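Local coordinates for aldehyde dehydrogenase (Anabaena variabilis, PDB 4H7N), which probably oxidises aldehydes to carboxylic acids with NAD+ as the electron acceptor, at residues Tyr127-Pro135 and Leu199-Thr209; Ile145-Cys155 and Arg444-Leu454. All coordinates share one frame; numbering follows the deposited sequence.

Contact 1: residues Tyr127-Pro135 and Leu199-Thr209; sequences YPLVGVISP and LINYVDFVCFT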
loop_
_atom_site.group_PDB
_atom_site.type_symbol
_atom_site.label_atom_id
_atom_site.label_comp_id
_atom_site.label_asym_id
_atom_site.label_seq_id
_atom_site.Cartn_x
_atom_site.Cartn_y
_atom_site.Cartn_z
ATOM N N TYR A 127 -3.420 2.737 -12.712
ATOM C CA TYR A 127 -3.058 1.357 -13.063
ATOM C C TYR A 127 -3.935 0.975 -14.254
ATOM O O TYR A 127 -5.144 1.167 -14.186
ATOM C CB TYR A 127 -3.321 0.430 -11.910
ATOM C CG TYR A 127 -2.357 0.619 -10.763
ATOM C CD1 TYR A 127 -2.597 1.552 -9.789
ATOM C CD2 TYR A 127 -1.191 -0.122 -10.665
ATOM C CE1 TYR A 127 -1.697 1.760 -8.733
ATOM C CE2 TYR A 127 -0.276 0.078 -9.619
ATOM C CZ TYR A 127 -0.550 1.021 -8.670
ATOM O OH TYR A 127 0.303 1.230 -7.658
ATOM N N PRO A 128 -3.363 0.412 -15.319
ATOM C CA PRO A 128 -4.259 0.167 -16.473
ATOM C C PRO A 128 -5.378 -0.868 -16.225
ATOM O O PRO A 128 -6.495 -0.679 -16.722
ATOM C CB PRO A 128 -3.309 -0.315 -17.545
ATOM C CG PRO A 128 -1.999 0.358 -17.210
ATOM C CD PRO A 128 -1.941 0.330 -15.705
ATOM N N LEU A 129 -5.077 -1.929 -15.510
ATOM C CA LEU A 129 -6.038 -3.022 -15.290
ATOM C C LEU A 129 -6.097 -3.511 -13.844
ATOM O O LEU A 129 -5.104 -3.983 -13.264
ATOM C CB LEU A 129 -5.734 -4.177 -16.213
ATOM C CG LEU A 129 -6.794 -5.300 -16.208
ATOM C CD1 LEU A 129 -8.155 -4.768 -16.686
ATOM C CD2 LEU A 129 -6.378 -6.466 -17.064
ATOM N N VAL A 130 -7.272 -3.338 -13.242
ATOM C CA VAL A 130 -7.527 -3.670 -11.838
ATOM C C VAL A 130 -8.415 -4.910 -11.832
ATOM O O VAL A 130 -9.413 -4.988 -12.623
ATOM C CB VAL A 130 -8.220 -2.491 -11.115
ATOM C CG1 VAL A 130 -8.655 -2.890 -9.726
ATOM C CG2 VAL A 130 -7.271 -1.315 -11.039
ATOM N N GLY A 131 -8.026 -5.901 -11.050
ATOM C CA GLY A 131 -8.907 -7.061 -10.769
ATOM C C GLY A 131 -9.662 -6.958 -9.435
ATOM O O GLY A 131 -9.091 -6.640 -8.371
ATOM N N VAL A 132 -10.964 -7.191 -9.489
ATOM C CA VAL A 132 -11.785 -7.222 -8.297
ATOM C C VAL A 132 -12.401 -8.587 -8.091
ATOM O O VAL A 132 -13.082 -9.122 -8.972
ATOM C CB VAL A 132 -12.918 -6.188 -8.414
ATOM C CG1 VAL A 132 -13.893 -6.338 -7.256
ATOM C CG2 VAL A 132 -12.329 -4.784 -8.423
ATOM N N ILE A 133 -12.189 -9.151 -6.910
ATOM C CA ILE A 133 -12.782 -10.448 -6.522
ATOM C C ILE A 133 -13.637 -10.166 -5.332
ATOM O O ILE A 133 -13.108 -9.721 -4.282
ATOM C CB ILE A 133 -11.683 -11.463 -6.160
ATOM C CG1 ILE A 133 -10.793 -11.674 -7.390
ATOM C CG2 ILE A 133 -12.326 -12.783 -5.680
ATOM C CD1 ILE A 133 -9.517 -12.462 -7.133
ATOM N N SER A 134 -14.952 -10.371 -5.477
ATOM C CA SER A 134 -15.916 -9.895 -4.491
ATOM C C SER A 134 -16.788 -11.069 -3.948
ATOM O O SER A 134 -16.993 -12.052 -4.623
ATOM C CB SER A 134 -16.787 -8.796 -5.104
ATOM O OG SER A 134 -17.494 -9.254 -6.278
ATOM N N PRO A 135 -17.297 -10.941 -2.722
ATOM C CA PRO A 135 -17.969 -12.031 -2.015
ATOM C C PRO A 135 -19.456 -12.054 -2.263
ATOM O O PRO A 135 -20.012 -11.146 -2.889
ATOM C CB PRO A 135 -17.676 -11.727 -0.550
ATOM C CG PRO A 135 -17.650 -10.217 -0.498
ATOM C CD PRO A 135 -17.152 -9.752 -1.856
ATOM N N LEU A 199 -7.104 -14.745 -12.637
ATOM C CA LEU A 199 -7.160 -13.314 -12.876
ATOM C C LEU A 199 -6.034 -12.558 -12.283
ATOM O O LEU A 199 -5.581 -11.594 -12.878
ATOM C CB LEU A 199 -8.481 -12.768 -12.301
ATOM C CG LEU A 199 -8.800 -11.307 -12.524
ATOM C CD1 LEU A 199 -8.908 -11.068 -14.025
ATOM C CD2 LEU A 199 -10.099 -11.008 -11.789
ATOM N N ILE A 200 -5.579 -12.956 -11.098
ATOM C CA ILE A 200 -4.456 -12.265 -10.462
ATOM C C ILE A 200 -3.204 -12.295 -11.343
ATOM O O ILE A 200 -2.376 -11.335 -11.306
ATOM C CB ILE A 200 -4.177 -12.859 -9.067
ATOM C CG1 ILE A 200 -5.359 -12.579 -8.137
ATOM C CG2 ILE A 200 -2.877 -12.343 -8.492
ATOM C CD1 ILE A 200 -5.352 -13.414 -6.866
ATOM N N ASN A 201 -3.047 -13.347 -12.146
ATOM C CA ASN A 201 -1.949 -13.360 -13.123
ATOM C C ASN A 201 -1.992 -12.346 -14.236
ATOM O O ASN A 201 -0.967 -12.167 -14.850
ATOM C CB ASN A 201 -1.711 -14.704 -13.736
ATOM C CG ASN A 201 -1.376 -15.736 -12.705
ATOM O OD1 ASN A 201 -0.724 -15.450 -11.706
ATOM N ND2 ASN A 201 -1.917 -16.924 -12.890
ATOM N N TYR A 202 -3.120 -11.670 -14.472
ATOM C CA TYR A 202 -3.266 -10.804 -15.649
ATOM C C TYR A 202 -3.409 -9.291 -15.372
ATOM O O TYR A 202 -3.334 -8.485 -16.309
ATOM C CB TYR A 202 -4.460 -11.267 -16.502
ATOM C CG TYR A 202 -4.342 -12.726 -16.873
ATOM C CD1 TYR A 202 -3.229 -13.200 -17.591
ATOM C CD2 TYR A 202 -5.265 -13.647 -16.430
ATOM C CE1 TYR A 202 -3.080 -14.562 -17.878
ATOM C CE2 TYR A 202 -5.142 -15.005 -16.722
ATOM C CZ TYR A 202 -4.045 -15.463 -17.432
ATOM O OH TYR A 202 -3.937 -16.811 -17.713
ATOM N N VAL A 203 -3.607 -8.923 -14.114
ATOM C CA VAL A 203 -3.933 -7.562 -13.740
ATOM C C VAL A 203 -2.725 -6.847 -13.130
ATOM O O VAL A 203 -1.696 -7.470 -12.847
ATOM C CB VAL A 203 -5.148 -7.540 -12.812
ATOM C CG1 VAL A 203 -6.369 -8.189 -13.511
ATOM C CG2 VAL A 203 -4.918 -8.200 -11.490
ATOM N N ASP A 204 -2.869 -5.547 -12.948
ATOM C CA ASP A 204 -1.827 -4.676 -12.402
ATOM C C ASP A 204 -2.040 -4.375 -10.925
ATOM O O ASP A 204 -1.181 -3.798 -10.265
ATOM C CB ASP A 204 -1.832 -3.355 -13.169
ATOM C CG ASP A 204 -1.571 -3.545 -14.662
ATOM O OD1 ASP A 204 -0.764 -4.401 -15.035
ATOM O OD2 ASP A 204 -2.259 -2.917 -15.503
ATOM N N PHE A 205 -3.196 -4.763 -10.408
ATOM C CA PHE A 205 -3.677 -4.372 -9.084
ATOM C C PHE A 205 -4.843 -5.359 -8.767
ATOM O O PHE A 205 -5.741 -5.563 -9.610
ATOM C CB PHE A 205 -4.171 -2.912 -9.109
ATOM C CG PHE A 205 -4.448 -2.310 -7.738
ATOM C CD1 PHE A 205 -5.456 -2.800 -6.922
ATOM C CD2 PHE A 205 -3.729 -1.225 -7.300
ATOM C CE1 PHE A 205 -5.678 -2.272 -5.673
ATOM C CE2 PHE A 205 -3.963 -0.649 -6.051
ATOM C CZ PHE A 205 -4.929 -1.206 -5.228
ATOM N N VAL A 206 -4.878 -5.913 -7.575
ATOM C CA VAL A 206 -5.979 -6.795 -7.147
ATOM C C VAL A 206 -6.632 -6.328 -5.870
ATOM O O VAL A 206 -5.952 -6.075 -4.845
ATOM C CB VAL A 206 -5.568 -8.280 -7.019
ATOM C CG1 VAL A 206 -4.511 -8.515 -5.945
ATOM C CG2 VAL A 206 -6.811 -9.143 -6.725
ATOM N N CYS A 207 -7.961 -6.205 -5.912
ATOM C CA CYS A 207 -8.817 -6.004 -4.728
ATOM C C CYS A 207 -9.570 -7.295 -4.373
ATOM O O CYS A 207 -10.275 -7.888 -5.232
ATOM C CB CYS A 207 -9.868 -4.947 -5.022
ATOM S SG CYS A 207 -9.145 -3.366 -5.400
ATOM N N PHE A 208 -9.423 -7.759 -3.139
ATOM C CA PHE A 208 -10.073 -8.986 -2.687
ATOM C C PHE A 208 -10.715 -8.761 -1.331
ATOM O O PHE A 208 -10.080 -8.222 -0.362
ATOM C CB PHE A 208 -9.082 -10.144 -2.587
ATOM C CG PHE A 208 -9.653 -11.368 -1.960
ATOM C CD1 PHE A 208 -10.340 -12.290 -2.724
ATOM C CD2 PHE A 208 -9.543 -11.588 -0.578
ATOM C CE1 PHE A 208 -10.875 -13.438 -2.151
ATOM C CE2 PHE A 208 -10.110 -12.703 0.009
ATOM C CZ PHE A 208 -10.770 -13.632 -0.784
ATOM N N THR A 209 -11.972 -9.190 -1.255
ATOM C CA THR A 209 -12.741 -9.219 -0.044
ATOM C C THR A 209 -13.244 -10.630 0.154
ATOM O O THR A 209 -13.791 -11.225 -0.789
ATOM C CB THR A 209 -13.943 -8.274 -0.180
ATOM O OG1 THR A 209 -13.486 -6.954 -0.432
ATOM C CG2 THR A 209 -14.762 -8.245 1.117
HETATM O O HOH W 1 -12.707 -6.802 -3.428
#
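G131 and C207 sit at the middle of a parallel strand pair, 129-134 beside 205-209. F205 O accepts from G131 N, G131 O from C207 N at 2.7 Å, C207 O from I133 N, and I133 O from T209 N in a longer bond of 3.3 Å. Water 1 also donates to I133 O and bonds to T209 OG1, which is hydrogen-bonded to R444 as well. L129 and D204 are joined twice: D204 N gives to L129 O at 2.7 Å, and D204 OD2 takes L129 N at 3.0 Å on the anti side, in a bent bond (139°). R38 forms a salt bridge with the same oxygen. The pairing is consistent with the Rossmann-like sheet that carries the dinucleotide site in aldehyde dehydrogenases, with strand 156-161 along the other edge of 118-134. Among the apolar contacts, F205 presents its CD2 edge over the centre of the Y127 ring in a T-shaped stack, centroids 5.2 Å apart and planes at 71°. With its CG2 anti to the backbone N, I133 puts that methyl at the ring edge of F208, 3.6 Å from CD1. A CB on G131 would come to about 3.2 Å from V203 CG1, so glycine lets that methyl pack against the backbone, 3.7 Å from G131 N.

Contact 2: residues Ile145-Cys155 and Arg444-Leu454; sequences IDTIPALLAGC and RVGAAGLKRFL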
loop_
_atom_site.group_PDB
_atom_site.type_symbol
_atom_site.label_atom_id
_atom_site.label_comp_id
_atom_site.label_asym_id
_atom_site.label_seq_id
_atom_site.Cartn_x
_atom_site.Cartn_y
_atom_site.Cartn_z
ATOM N N ILE A 145 -17.833 -1.557 -4.854
ATOM C CA ILE A 145 -17.217 -0.632 -3.931
ATOM C C ILE A 145 -15.832 -0.187 -4.358
ATOM O O ILE A 145 -15.508 0.965 -4.190
ATOM C CB ILE A 145 -17.219 -1.202 -2.468
ATOM C CG1 ILE A 145 -16.953 -0.090 -1.459
ATOM C CG2 ILE A 145 -16.242 -2.354 -2.267
ATOM C CD1 ILE A 145 -17.172 -0.505 -0.013
ATOM N N ASP A 146 -15.000 -1.090 -4.904
ATOM C CA ASP A 146 -13.701 -0.714 -5.425
ATOM C C ASP A 146 -13.805 -0.349 -6.925
ATOM O O ASP A 146 -13.149 0.530 -7.420
ATOM C CB ASP A 146 -12.692 -1.863 -5.220
ATOM C CG ASP A 146 -12.432 -2.189 -3.709
ATOM O OD1 ASP A 146 -12.128 -1.277 -2.923
ATOM O OD2 ASP A 146 -12.540 -3.360 -3.343
ATOM N N THR A 147 -14.678 -1.029 -7.641
ATOM C CA THR A 147 -14.771 -0.887 -9.099
ATOM C C THR A 147 -15.035 0.548 -9.514
ATOM O O THR A 147 -14.420 1.081 -10.462
ATOM C CB THR A 147 -15.865 -1.841 -9.636
ATOM O OG1 THR A 147 -15.547 -3.199 -9.298
ATOM C CG2 THR A 147 -16.069 -1.737 -11.151
ATOM N N ILE A 148 -15.984 1.190 -8.832
ATOM C CA ILE A 148 -16.428 2.527 -9.249
ATOM C C ILE A 148 -15.299 3.557 -9.128
ATOM O O ILE A 148 -15.053 4.248 -10.069
ATOM C CB ILE A 148 -17.690 2.993 -8.495
ATOM C CG1 ILE A 148 -18.893 2.113 -8.847
ATOM C CG2 ILE A 148 -17.937 4.487 -8.748
ATOM C CD1 ILE A 148 -19.318 2.157 -10.301
ATOM N N PRO A 149 -14.630 3.680 -7.962
ATOM C CA PRO A 149 -13.534 4.659 -7.954
ATOM C C PRO A 149 -12.396 4.285 -8.891
ATOM O O PRO A 149 -11.805 5.152 -9.531
ATOM C CB PRO A 149 -13.080 4.685 -6.471
ATOM C CG PRO A 149 -13.704 3.482 -5.797
ATOM C CD PRO A 149 -14.921 3.154 -6.624
ATOM N N ALA A 150 -12.104 3.002 -9.040
ATOM C CA ALA A 150 -11.073 2.628 -9.988
ATOM C C ALA A 150 -11.429 3.067 -11.421
ATOM O O ALA A 150 -10.564 3.565 -12.144
ATOM C CB ALA A 150 -10.846 1.144 -9.945
ATOM N N LEU A 151 -12.703 2.900 -11.831
ATOM C CA LEU A 151 -13.090 3.331 -13.148
ATOM C C LEU A 151 -12.923 4.834 -13.312
ATOM O O LEU A 151 -12.446 5.272 -14.340
ATOM C CB LEU A 151 -14.547 2.967 -13.488
ATOM C CG LEU A 151 -14.735 1.464 -13.749
ATOM C CD1 LEU A 151 -16.216 1.127 -13.706
ATOM C CD2 LEU A 151 -14.200 1.055 -15.095
ATOM N N LEU A 152 -13.315 5.606 -12.317
ATOM C CA LEU A 152 -13.226 7.047 -12.411
ATOM C C LEU A 152 -11.792 7.532 -12.443
ATOM O O LEU A 152 -11.491 8.595 -13.001
ATOM C CB LEU A 152 -14.021 7.694 -11.275
ATOM C CG LEU A 152 -15.542 7.582 -11.522
ATOM C CD1 LEU A 152 -16.387 7.831 -10.276
ATOM C CD2 LEU A 152 -16.004 8.523 -12.624
ATOM N N ALA A 153 -10.909 6.764 -11.836
ATOM C CA ALA A 153 -9.486 7.044 -11.855
ATOM C C ALA A 153 -8.916 6.900 -13.257
ATOM O O ALA A 153 -7.829 7.413 -13.528
ATOM C CB ALA A 153 -8.720 6.113 -10.924
ATOM N N GLY A 154 -9.636 6.216 -14.136
ATOM C CA GLY A 154 -9.134 5.931 -15.453
ATOM C C GLY A 154 -8.633 4.508 -15.675
ATOM O O GLY A 154 -8.089 4.233 -16.703
ATOM N N CYS A 155 -8.905 3.607 -14.746
ATOM C CA CYS A 155 -8.569 2.200 -14.880
ATOM C C CYS A 155 -9.646 1.457 -15.646
ATOM O O CYS A 155 -10.800 1.775 -15.546
ATOM C CB CYS A 155 -8.532 1.550 -13.497
ATOM S SG CYS A 155 -7.483 2.347 -12.228
ATOM N N ARG A 444 -10.399 2.191 1.654
ATOM C CA ARG A 444 -11.253 2.316 0.448
ATOM C C ARG A 444 -12.233 3.433 0.611
ATOM O O ARG A 444 -13.080 3.656 -0.229
ATOM C CB ARG A 444 -11.968 1.010 0.082
ATOM C CG ARG A 444 -12.846 0.434 1.135
ATOM C CD ARG A 444 -13.813 -0.558 0.539
ATOM N NE ARG A 444 -13.232 -1.705 -0.164
ATOM C CZ ARG A 444 -13.540 -2.979 0.093
ATOM N NH1 ARG A 444 -14.373 -3.297 1.074
ATOM N NH2 ARG A 444 -13.036 -3.955 -0.640
ATOM N N VAL A 445 -12.070 4.196 1.676
ATOM C CA VAL A 445 -12.982 5.268 1.992
ATOM C C VAL A 445 -12.299 6.588 1.720
ATOM O O VAL A 445 -11.102 6.748 1.918
ATOM C CB VAL A 445 -13.521 5.118 3.441
ATOM C CG1 VAL A 445 -14.042 6.441 3.978
ATOM C CG2 VAL A 445 -14.628 4.056 3.461
ATOM N N GLY A 446 -13.067 7.511 1.181
ATOM C CA GLY A 446 -12.609 8.874 0.966
ATOM C C GLY A 446 -11.647 9.036 -0.170
ATOM O O GLY A 446 -11.608 8.232 -1.077
ATOM N N ALA A 447 -10.868 10.100 -0.100
ATOM C CA ALA A 447 -9.777 10.361 -1.022
ATOM C C ALA A 447 -8.970 9.131 -1.281
ATOM O O ALA A 447 -8.950 8.670 -2.391
ATOM C CB ALA A 447 -8.862 11.458 -0.490
ATOM N N ALA A 448 -8.288 8.622 -0.255
ATOM C CA ALA A 448 -7.336 7.501 -0.404
ATOM C C ALA A 448 -7.935 6.281 -1.098
ATOM O O ALA A 448 -7.229 5.516 -1.736
ATOM C CB ALA A 448 -6.779 7.106 0.955
ATOM N N GLY A 449 -9.255 6.133 -1.000
ATOM C CA GLY A 449 -9.996 5.115 -1.668
ATOM C C GLY A 449 -10.000 5.228 -3.197
ATOM O O GLY A 449 -10.256 4.223 -3.895
ATOM N N LEU A 450 -9.734 6.430 -3.727
ATOM C CA LEU A 450 -9.583 6.571 -5.146
ATOM C C LEU A 450 -8.112 6.644 -5.484
ATOM O O LEU A 450 -7.677 6.091 -6.454
ATOM C CB LEU A 450 -10.332 7.782 -5.673
ATOM C CG LEU A 450 -10.323 7.755 -7.186
ATOM C CD1 LEU A 450 -11.701 8.006 -7.680
ATOM C CD2 LEU A 450 -9.340 8.788 -7.671
ATOM N N LYS A 451 -7.328 7.310 -4.643
ATOM C CA LYS A 451 -5.931 7.490 -4.948
ATOM C C LYS A 451 -5.094 6.237 -4.925
ATOM O O LYS A 451 -4.084 6.135 -5.602
ATOM C CB LYS A 451 -5.367 8.566 -4.047
ATOM C CG LYS A 451 -5.993 9.920 -4.373
ATOM C CD LYS A 451 -5.396 11.056 -3.545
ATOM C CE LYS A 451 -4.251 11.731 -4.297
ATOM N NZ LYS A 451 -4.774 12.433 -5.504
ATOM N N ARG A 452 -5.529 5.216 -4.224
ATOM C CA ARG A 452 -4.832 3.966 -4.338
ATOM C C ARG A 452 -4.696 3.426 -5.771
ATOM O O ARG A 452 -3.798 2.601 -6.035
ATOM C CB ARG A 452 -5.400 2.957 -3.353
ATOM C CG ARG A 452 -6.702 2.393 -3.711
ATOM C CD ARG A 452 -7.383 1.721 -2.482
ATOM N NE ARG A 452 -8.798 1.878 -2.765
ATOM C CZ ARG A 452 -9.742 0.933 -2.777
ATOM N NH1 ARG A 452 -9.486 -0.323 -2.479
ATOM N NH2 ARG A 452 -10.989 1.287 -3.057
ATOM N N PHE A 453 -5.585 3.843 -6.679
ATOM C CA PHE A 453 -5.595 3.327 -8.058
ATOM C C PHE A 453 -4.741 4.145 -9.045
ATOM O O PHE A 453 -4.792 3.893 -10.234
ATOM C CB PHE A 453 -7.041 3.265 -8.584
ATOM C CG PHE A 453 -7.899 2.294 -7.826
ATOM C CD1 PHE A 453 -7.516 0.987 -7.706
ATOM C CD2 PHE A 453 -8.986 2.729 -7.126
ATOM C CE1 PHE A 453 -8.288 0.062 -6.982
ATOM C CE2 PHE A 453 -9.723 1.854 -6.351
ATOM C CZ PHE A 453 -9.391 0.524 -6.293
ATOM N N LEU A 454 -3.999 5.111 -8.521
ATOM C CA LEU A 454 -3.204 6.083 -9.292
ATOM C C LEU A 454 -1.782 6.060 -8.837
ATOM O O LEU A 454 -1.518 5.882 -7.623
ATOM C CB LEU A 454 -3.755 7.498 -9.049
ATOM C CG LEU A 454 -5.194 7.669 -9.601
ATOM C CD1 LEU A 454 -5.812 8.842 -8.885
ATOM C CD2 LEU A 454 -5.170 7.924 -11.100
#
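A buried salt-bridge network ties the start of helix 147-153 to the chain around the short helix 448-451, with D146 between two arginines. The R444 chain bends at chi3 (59°), which brings its guanidinium side-on to the carboxylate, NE to OD1 at 3.0 Å and NH2 to OD2 at 2.8 Å, both on the syn side, though the two planes are turned 51° apart. T209 is a second partner of R444 NH2. R452 comes end-on: NH1 and NH2 both give to OD1, each at 2.8 Å, NH2 from the anti side and NH1 from above the carboxylate plane. OD1 thus takes three N-H bonds. R452 is held in turn by G449 O, which accepts from its NE and NH2, while F453 CZ lies over one face of its guanidinium. I145 CG2 covers a face of the R444 guanidinium, 3.6 Å from CZ. An alanine in place of D146 would probably leave these two arginines without their shared counter-charge, R444 losing the side-on grip. Further along the helix, A150 CB stands over the centre of the F453 ring in a CH-pi contact, 3.7 Å from the centroid, with R452 CG over the opposite face. L450 CD1 packs on P149 CB at 3.8 Å, and A153 CB meets L454 CD2. The whole is a salt-bridge network of two arginines round one carboxylate, set beside E232, the predicted active-site residue.

How the contacts relate
The two contacts lie with centres about 13 Å apart and meet directly, their segments alternating along the chain. At one end T209 OG1 of contact 1 and R444 NH2 of contact 2 are 3.0 Å apart, a probable hydrogen bond that joins the end of strand 205-209 to the salt-bridge network. Both residues are close to E232, the predicted active-site residue: the R444 side chain comes within about 3 Å of its side chain and that of T209 within about 4 Å. At the other end Y127 N stands 3.1 Å from F453 O, probably hydrogen-bonded, and F205 CE2 packs 3.3 Å from R452 O. Bound glycerol, probably from the crystallisation liquor, lies about 3 Å from the F205 side chain and about 4 Å from that of R452.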